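Local coordinates for protein titin (Homo sapiens, PDB 2A38) that serves as a giant structural protein of the muscle sarcomere and carries a tandem of two immunoglobulin-like domains at its N-terminus, at residues K81-G85 with S86-T90; K72-S75 with G76-L80; Q145-L148 with D149-I152. All coordinates share one frame; numbering follows the deposited sequence.

Contact 1 (K81-G85 with S86-T90)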
loop_
_atom_site.group_PDB
_atom_site.type_symbol
_atom_site.label_atom_id
_atom_site.label_comp_id
_atom_site.label_asym_id
_atom_site.label_seq_id
_atom_site.Cartn_x
_atom_site.Cartn_y
_atom_site.Cartn_z
ATOM N N LYS A 81 10.598 13.482 24.317
ATOM C CA LYS A 81 10.956 14.204 25.541
ATOM C C LYS A 81 11.581 13.239 26.540
ATOM O O LYS A 81 11.070 12.147 26.748
ATOM C CB LYS A 81 9.737 14.816 26.229
ATOM C CG LYS A 81 9.174 16.055 25.573
ATOM C CD LYS A 81 8.148 16.726 26.502
ATOM C CE LYS A 81 7.436 17.881 25.794
ATOM N NZ LYS A 81 6.490 18.618 26.691
ATOM N N ALA A 82 12.674 13.658 27.168
ATOM C CA ALA A 82 13.368 12.850 28.173
ATOM C C ALA A 82 13.415 13.660 29.473
ATOM O O ALA A 82 13.756 14.842 29.451
ATOM C CB ALA A 82 14.782 12.525 27.699
ATOM N N THR A 83 13.091 13.030 30.598
ATOM C CA THR A 83 13.080 13.756 31.860
ATOM C C THR A 83 13.590 13.010 33.083
ATOM O O THR A 83 13.345 11.820 33.237
ATOM C CB THR A 83 11.650 14.211 32.205
ATOM O OG1 THR A 83 11.076 14.877 31.078
ATOM C CG2 THR A 83 11.657 15.165 33.387
ATOM N N ASN A 84 14.308 13.724 33.948
ATOM C CA ASN A 84 14.774 13.166 35.216
ATOM C C ASN A 84 14.874 14.332 36.198
ATOM O O ASN A 84 14.493 15.459 35.864
ATOM C CB ASN A 84 16.106 12.385 35.091
ATOM C CG ASN A 84 17.313 13.267 34.821
ATOM O OD1 ASN A 84 17.270 14.479 34.984
ATOM N ND2 ASN A 84 18.412 12.642 34.415
ATOM N N GLY A 85 15.366 14.071 37.403
ATOM C CA GLY A 85 15.458 15.123 38.402
ATOM C C GLY A 85 16.290 16.332 38.032
ATOM O O GLY A 85 16.005 17.442 38.492
ATOM N N SER A 86 17.310 16.122 37.199
ATOM C CA SER A 86 18.222 17.184 36.781
ATOM C C SER A 86 17.765 18.057 35.624
ATOM O O SER A 86 18.353 19.102 35.370
ATOM C CB SER A 86 19.586 16.592 36.425
ATOM O OG SER A 86 20.211 16.021 37.555
ATOM N N GLY A 87 16.738 17.639 34.906
ATOM C CA GLY A 87 16.292 18.456 33.800
ATOM C C GLY A 87 15.496 17.683 32.777
ATOM O O GLY A 87 15.180 16.508 32.972
ATOM N N GLN A 88 15.184 18.352 31.674
ATOM C CA GLN A 88 14.407 17.760 30.603
ATOM C C GLN A 88 14.998 18.113 29.255
ATOM O O GLN A 88 15.474 19.228 29.051
ATOM C CB GLN A 88 12.969 18.270 30.685
ATOM C CG GLN A 88 12.094 17.888 29.517
ATOM C CD GLN A 88 10.686 18.425 29.661
ATOM O OE1 GLN A 88 9.859 17.857 30.377
ATOM N NE2 GLN A 88 10.409 19.538 28.992
ATOM N N ALA A 89 14.960 17.157 28.332
ATOM C CA ALA A 89 15.488 17.358 26.985
ATOM C C ALA A 89 14.438 16.951 25.963
ATOM O O ALA A 89 13.610 16.096 26.227
ATOM C CB ALA A 89 16.760 16.533 26.784
ATOM N N THR A 90 14.478 17.574 24.793
ATOM C CA THR A 90 13.537 17.262 23.734
ATOM C C THR A 90 14.288 17.219 22.415
ATOM O O THR A 90 15.242 17.960 22.220
ATOM C CB THR A 90 12.440 18.333 23.646
ATOM O OG1 THR A 90 11.649 18.294 24.836
ATOM C CG2 THR A 90 11.548 18.099 22.444
HETATM O O HOH W 1 7.300 20.282 28.864
#
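Ala-82 and Ala-89 face each other at the centre of a tight antiparallel hairpin. Their backbones exchange a pair of nearly straight hydrogen bonds. Ala-82 N gives to Ala-89 O at 2.8 Å, and Ala-89 N gives to Ala-82 O at the same length. Asn-84 and Gly-87 form the next hydrogen-bonded pair, with Asn-84 N 3.1 Å from Gly-87 O. Gly-87 N returns to Asn-84 O with a poorer approach, from above the carbonyl plane. Between the bonded pairs, the CA-H of Gln-88 makes a bent contact with Ala-82 O.

The turn has its own side-chain bond. Asn-84 OD1 takes the N-H of Ser-86 at 2.8 Å, which makes an Asx turn inside the type I beta turn from Asn-84 to Gly-87. The Asn-84 side chain sits between its own backbone N and carbonyl carbon (chi1 70°), and this folds OD1 back over the turn. The donor stands well above the amide plane. Gly-87 N adds a weak second bond to OD1. At the backbone angles of Gly-87 a CB would press on the carbonyl O of Ser-86, so the position needs glycine.

This is the FG hairpin of an immunoglobulin I-set domain, closed by a two-residue turn. Asn-84 ND2 also bonds Gln-4 O and Pro-33 O, so one amide ties the turn to the A strand and the BC loop.

The longer side chains meet on the face that carries Lys-81, Thr-83, Gln-88 and Thr-90. Lys-81 and Thr-90 run side by side, with CG of Lys-81 3.4 Å from OG1 of Thr-90. Thr-83 OG1 lies 3.3 Å from Gln-88 OE1, at most a weak hydrogen bond. Extended chains bring Lys-81 NZ (2.9 Å) and Gln-88 NE2 (3.2 Å) to one water, which accepts from both. Lys-81 also makes a cation-pi contact with Phe-40.

Contact 2 (K72-S75 with G76-L80)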
loop_
_atom_site.group_PDB
_atom_site.type_symbol
_atom_site.label_atom_id
_atom_site.label_comp_id
_atom_site.label_asym_id
_atom_site.label_seq_id
_atom_site.Cartn_x
_atom_site.Cartn_y
_atom_site.Cartn_z
ATOM N N LYS A 72 -0.151 8.340 4.769
ATOM C CA LYS A 72 0.073 9.766 4.547
ATOM C C LYS A 72 -0.423 10.595 5.723
ATOM O O LYS A 72 0.003 11.732 5.918
ATOM C CB LYS A 72 -0.634 10.226 3.276
ATOM C CG LYS A 72 0.095 9.880 1.993
ATOM C CD LYS A 72 -0.717 10.308 0.781
ATOM C CE LYS A 72 0.060 10.085 -0.503
ATOM N NZ LYS A 72 -0.761 10.380 -1.710
ATOM N N ALA A 73 -1.325 10.015 6.504
ATOM C CA ALA A 73 -1.893 10.697 7.659
ATOM C C ALA A 73 -0.951 10.686 8.866
ATOM O O ALA A 73 -1.275 11.238 9.915
ATOM C CB ALA A 73 -3.225 10.049 8.028
ATOM N N ASN A 74 0.215 10.061 8.710
ATOM C CA ASN A 74 1.195 9.965 9.792
ATOM C C ASN A 74 2.334 10.980 9.709
ATOM O O ASN A 74 3.034 11.210 10.689
ATOM C CB ASN A 74 1.788 8.554 9.837
ATOM C CG ASN A 74 0.801 7.525 10.328
ATOM O OD1 ASN A 74 0.985 6.328 10.120
ATOM N ND2 ASN A 74 -0.249 7.980 10.994
ATOM N N SER A 75 2.530 11.587 8.547
ATOM C CA SER A 75 3.606 12.556 8.419
ATOM C C SER A 75 3.399 13.700 9.418
ATOM O O SER A 75 2.354 13.798 10.058
ATOM C CB SER A 75 3.678 13.082 6.981
ATOM O OG SER A 75 2.463 13.689 6.595
ATOM N N GLY A 76 4.403 14.555 9.563
ATOM C CA GLY A 76 4.291 15.660 10.494
ATOM C C GLY A 76 5.472 15.678 11.434
ATOM O O GLY A 76 6.472 15.001 11.181
ATOM N N ARG A 77 5.363 16.446 12.516
ATOM C CA ARG A 77 6.439 16.540 13.491
ATOM C C ARG A 77 6.302 15.556 14.627
ATOM O O ARG A 77 5.261 15.476 15.274
ATOM C CB ARG A 77 6.511 17.931 14.097
ATOM C CG ARG A 77 7.046 18.977 13.174
ATOM C CD ARG A 77 7.409 20.214 13.964
ATOM N NE ARG A 77 7.954 21.260 13.107
ATOM C CZ ARG A 77 8.537 22.363 13.564
ATOM N NH1 ARG A 77 8.653 22.562 14.876
ATOM N NH2 ARG A 77 9.001 23.272 12.711
ATOM N N TYR A 78 7.367 14.807 14.862
ATOM C CA TYR A 78 7.405 13.846 15.949
ATOM C C TYR A 78 8.523 14.299 16.870
ATOM O O TYR A 78 9.598 14.676 16.405
ATOM C CB TYR A 78 7.725 12.447 15.435
ATOM C CG TYR A 78 6.576 11.789 14.723
ATOM C CD1 TYR A 78 6.136 12.250 13.473
ATOM C CD2 TYR A 78 5.913 10.706 15.303
ATOM C CE1 TYR A 78 5.062 11.646 12.826
ATOM C CE2 TYR A 78 4.846 10.097 14.670
ATOM C CZ TYR A 78 4.425 10.569 13.438
ATOM O OH TYR A 78 3.363 9.954 12.836
ATOM N N SER A 79 8.271 14.276 18.170
ATOM C CA SER A 79 9.289 14.680 19.113
ATOM C C SER A 79 9.387 13.699 20.255
ATOM O O SER A 79 8.447 12.988 20.569
ATOM C CB SER A 79 9.005 16.081 19.645
ATOM O OG SER A 79 7.789 16.104 20.359
ATOM N N LEU A 80 10.553 13.674 20.872
ATOM C CA LEU A 80 10.845 12.789 21.984
ATOM C C LEU A 80 11.281 13.631 23.185
ATOM O O LEU A 80 12.198 14.437 23.064
ATOM C CB LEU A 80 11.972 11.849 21.559
ATOM C CG LEU A 80 12.552 10.830 22.534
ATOM C CD1 LEU A 80 11.469 9.880 22.976
ATOM C CD2 LEU A 80 13.674 10.066 21.839
#
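Asn-74 and Ser-75 of the turn meet the strand 76-80 through Gly-76 and the side chain of Tyr-78. At the start of the turn, Lys-72 offers its carbonyl O to Ser-75 OG at 3.2 Å. This bond closes the turn on itself. Ala-73 adds a backbone link outward, since its O accepts from Arg-41 NH2.

Asn-74 carries the main contact. Its backbone O accepts the hydroxyl of Tyr-78 in a short bond, 2.5 Å from OH. The hydroxyl lies in the carbonyl plane and on a lone pair. The same oxygen sits at the edge of the ring, close to its plane, and is 3.0 Å from Tyr-78 CE1. The tyrosine CG stands anti to its own carbonyl carbon (chi1 -74°), and from there the ring lies back along the chain. CB of Asn-74 comes 3.7 Å from the same hydroxyl.

Ser-75 leads into the strand. With chi1 at 59° its OG turns back toward Lys-72 O. Gly-76 follows with backbone angles at which a CB would collide with Ser-75 O, and its own O also lies in the plane of the tyrosine ring.

A tyrosine bonded to the backbone four residues earlier, at the start of strand F, is the tyrosine corner of immunoglobulin-like domains. The buried ring meets Phe-25 and also touches Ile-67 and Leu-95. The hydroxyl is thus satisfied at the border of the core, and its bond fixes the EF turn against strand F while the ring stays in hydrophobic packing.

Contact 3 (Q145-L148 with D149-I152)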
loop_
_atom_site.group_PDB
_atom_site.type_symbol
_atom_site.label_atom_id
_atom_site.label_comp_id
_atom_site.label_asym_id
_atom_site.label_seq_id
_atom_site.Cartn_x
_atom_site.Cartn_y
_atom_site.Cartn_z
ATOM N N GLN A 145 -19.944 -5.010 -24.983
ATOM C CA GLN A 145 -21.148 -4.452 -24.391
ATOM C C GLN A 145 -21.919 -5.492 -23.606
ATOM O O GLN A 145 -22.228 -6.574 -24.105
ATOM C CB GLN A 145 -22.053 -3.850 -25.464
ATOM C CG GLN A 145 -22.873 -2.686 -24.937
ATOM C CD GLN A 145 -22.015 -1.671 -24.180
ATOM O OE1 GLN A 145 -21.581 -1.922 -23.049
ATOM N NE2 GLN A 145 -21.755 -0.525 -24.811
ATOM N N SER A 146 -22.234 -5.135 -22.372
ATOM C CA SER A 146 -22.952 -6.002 -21.463
ATOM C C SER A 146 -24.303 -6.441 -21.987
ATOM O O SER A 146 -25.046 -5.652 -22.560
ATOM C CB SER A 146 -23.138 -5.281 -20.143
ATOM O OG SER A 146 -21.934 -4.634 -19.782
ATOM N N SER A 147 -24.614 -7.715 -21.774
ATOM C CA SER A 147 -25.881 -8.295 -22.202
ATOM C C SER A 147 -26.035 -9.636 -21.500
ATOM O O SER A 147 -25.228 -10.000 -20.653
ATOM C CB SER A 147 -25.875 -8.536 -23.709
ATOM O OG SER A 147 -25.039 -9.639 -24.026
ATOM N N LEU A 148 -27.078 -10.377 -21.842
ATOM C CA LEU A 148 -27.253 -11.683 -21.236
ATOM C C LEU A 148 -26.177 -12.619 -21.799
ATOM O O LEU A 148 -25.756 -13.564 -21.133
ATOM C CB LEU A 148 -28.641 -12.237 -21.553
ATOM C CG LEU A 148 -29.827 -11.503 -20.938
ATOM C CD1 LEU A 148 -31.114 -12.189 -21.372
ATOM C CD2 LEU A 148 -29.698 -11.508 -19.424
ATOM N N ASP A 149 -25.727 -12.338 -23.021
ATOM C CA ASP A 149 -24.713 -13.156 -23.681
ATOM C C ASP A 149 -23.291 -12.898 -23.202
ATOM O O ASP A 149 -22.518 -13.835 -23.033
ATOM C CB ASP A 149 -24.784 -12.953 -25.192
ATOM C CG ASP A 149 -26.097 -13.430 -25.778
ATOM O OD1 ASP A 149 -26.436 -14.620 -25.577
ATOM O OD2 ASP A 149 -26.788 -12.618 -26.437
ATOM N N PHE A 150 -22.946 -11.628 -23.010
ATOM C CA PHE A 150 -21.618 -11.241 -22.531
ATOM C C PHE A 150 -21.775 -10.493 -21.216
ATOM O O PHE A 150 -22.448 -9.468 -21.152
ATOM C CB PHE A 150 -20.914 -10.348 -23.551
ATOM C CG PHE A 150 -20.472 -11.080 -24.774
ATOM C CD1 PHE A 150 -21.409 -11.602 -25.664
ATOM C CD2 PHE A 150 -19.122 -11.297 -25.013
ATOM C CE1 PHE A 150 -21.007 -12.337 -26.778
ATOM C CE2 PHE A 150 -18.703 -12.027 -26.119
ATOM C CZ PHE A 150 -19.648 -12.550 -27.005
ATOM N N GLN A 151 -21.143 -10.999 -20.169
ATOM C CA GLN A 151 -21.271 -10.373 -18.873
ATOM C C GLN A 151 -19.969 -10.023 -18.169
ATOM O O GLN A 151 -19.192 -10.903 -17.814
ATOM C CB GLN A 151 -22.098 -11.277 -17.976
ATOM C CG GLN A 151 -22.175 -10.812 -16.545
ATOM C CD GLN A 151 -22.941 -11.784 -15.703
ATOM O OE1 GLN A 151 -24.059 -12.161 -16.043
ATOM N NE2 GLN A 151 -22.348 -12.203 -14.596
ATOM N N ILE A 152 -19.748 -8.730 -17.960
ATOM C CA ILE A 152 -18.562 -8.241 -17.266
ATOM C C ILE A 152 -18.924 -8.132 -15.784
ATOM O O ILE A 152 -19.969 -7.586 -15.435
ATOM C CB ILE A 152 -18.160 -6.820 -17.743
ATOM C CG1 ILE A 152 -17.983 -6.785 -19.264
ATOM C CG2 ILE A 152 -16.893 -6.379 -17.032
ATOM C CD1 ILE A 152 -16.855 -7.631 -19.763
#
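Ser-147 OG accepts the backbone N-H groups of Asp-149 and Phe-150. Phe-150 N is 3.1 Å away and its bond is nearly straight, with an N-H...O angle of 167°. Asp-149 N is 3.0 Å away, but its hydrogen points less well and the bond is weak. A chi1 of 73° swings OG of Ser-147 over these following N-H groups. The weak bond to the second residue along is that of an ST turn, and the straighter bond, to Phe-150, reaches the third residue along.

A backbone bond closes the same turn: Ser-147 N gives to Phe-150 O at 2.9 Å, in the carbonyl plane. The CA-H of Ser-146 makes a longer contact with this oxygen, 3.5 Å from CA to O. Ser-147 O also comes within 2.9 Å of Phe-150 O. Both are acceptors, so this is a tight spot and not a bond.

Few carbons meet across the turn. CB of Asp-149 lies 3.5 Å from Ser-147 OG. CB of Phe-150 is 4.0 Å from Gln-145 O, and the serine hydroxyl lies at the edge of the phenyl ring, near its plane. Beyond CB the ring packs on Ile-144, just before the segment, on Ile-163 of strand E and on Asp-170.

The loop joins strand C' (142-143) to strand D (150-155) in the second immunoglobulin I-set domain. Strand D is an outermost strand of its sheet and pairs with strand E through Gln-151 and Leu-162. The chemistry of this exposed turn is mostly polar and backbone-made. One serine side chain meets two N-H groups where the loop gives way to strand D, while the ring of Phe-150 packs on Ile-144 of the loop and Ile-163 of strand E.

Contacts 1 and 2 belong to the first domain and share strand 76-84. Contact 2 lies where the strand begins and contact 1 where it ends. Their centres are about 21 Å apart, and Thr-90 CG2 of contact 1 packs 3.8 Å from Leu-80 O of contact 2. Contact 3 sits in the second domain, its centre about 69 Å from that of contact 1. Contact 2 is partly buried and turns on an aromatic hydroxyl. Contacts 1 and 3 are at the surface. There, small polar side chains accept backbone N-H groups in turns: an asparagine amide in a regular hairpin, and a serine hydroxyl at the entry to an outer strand.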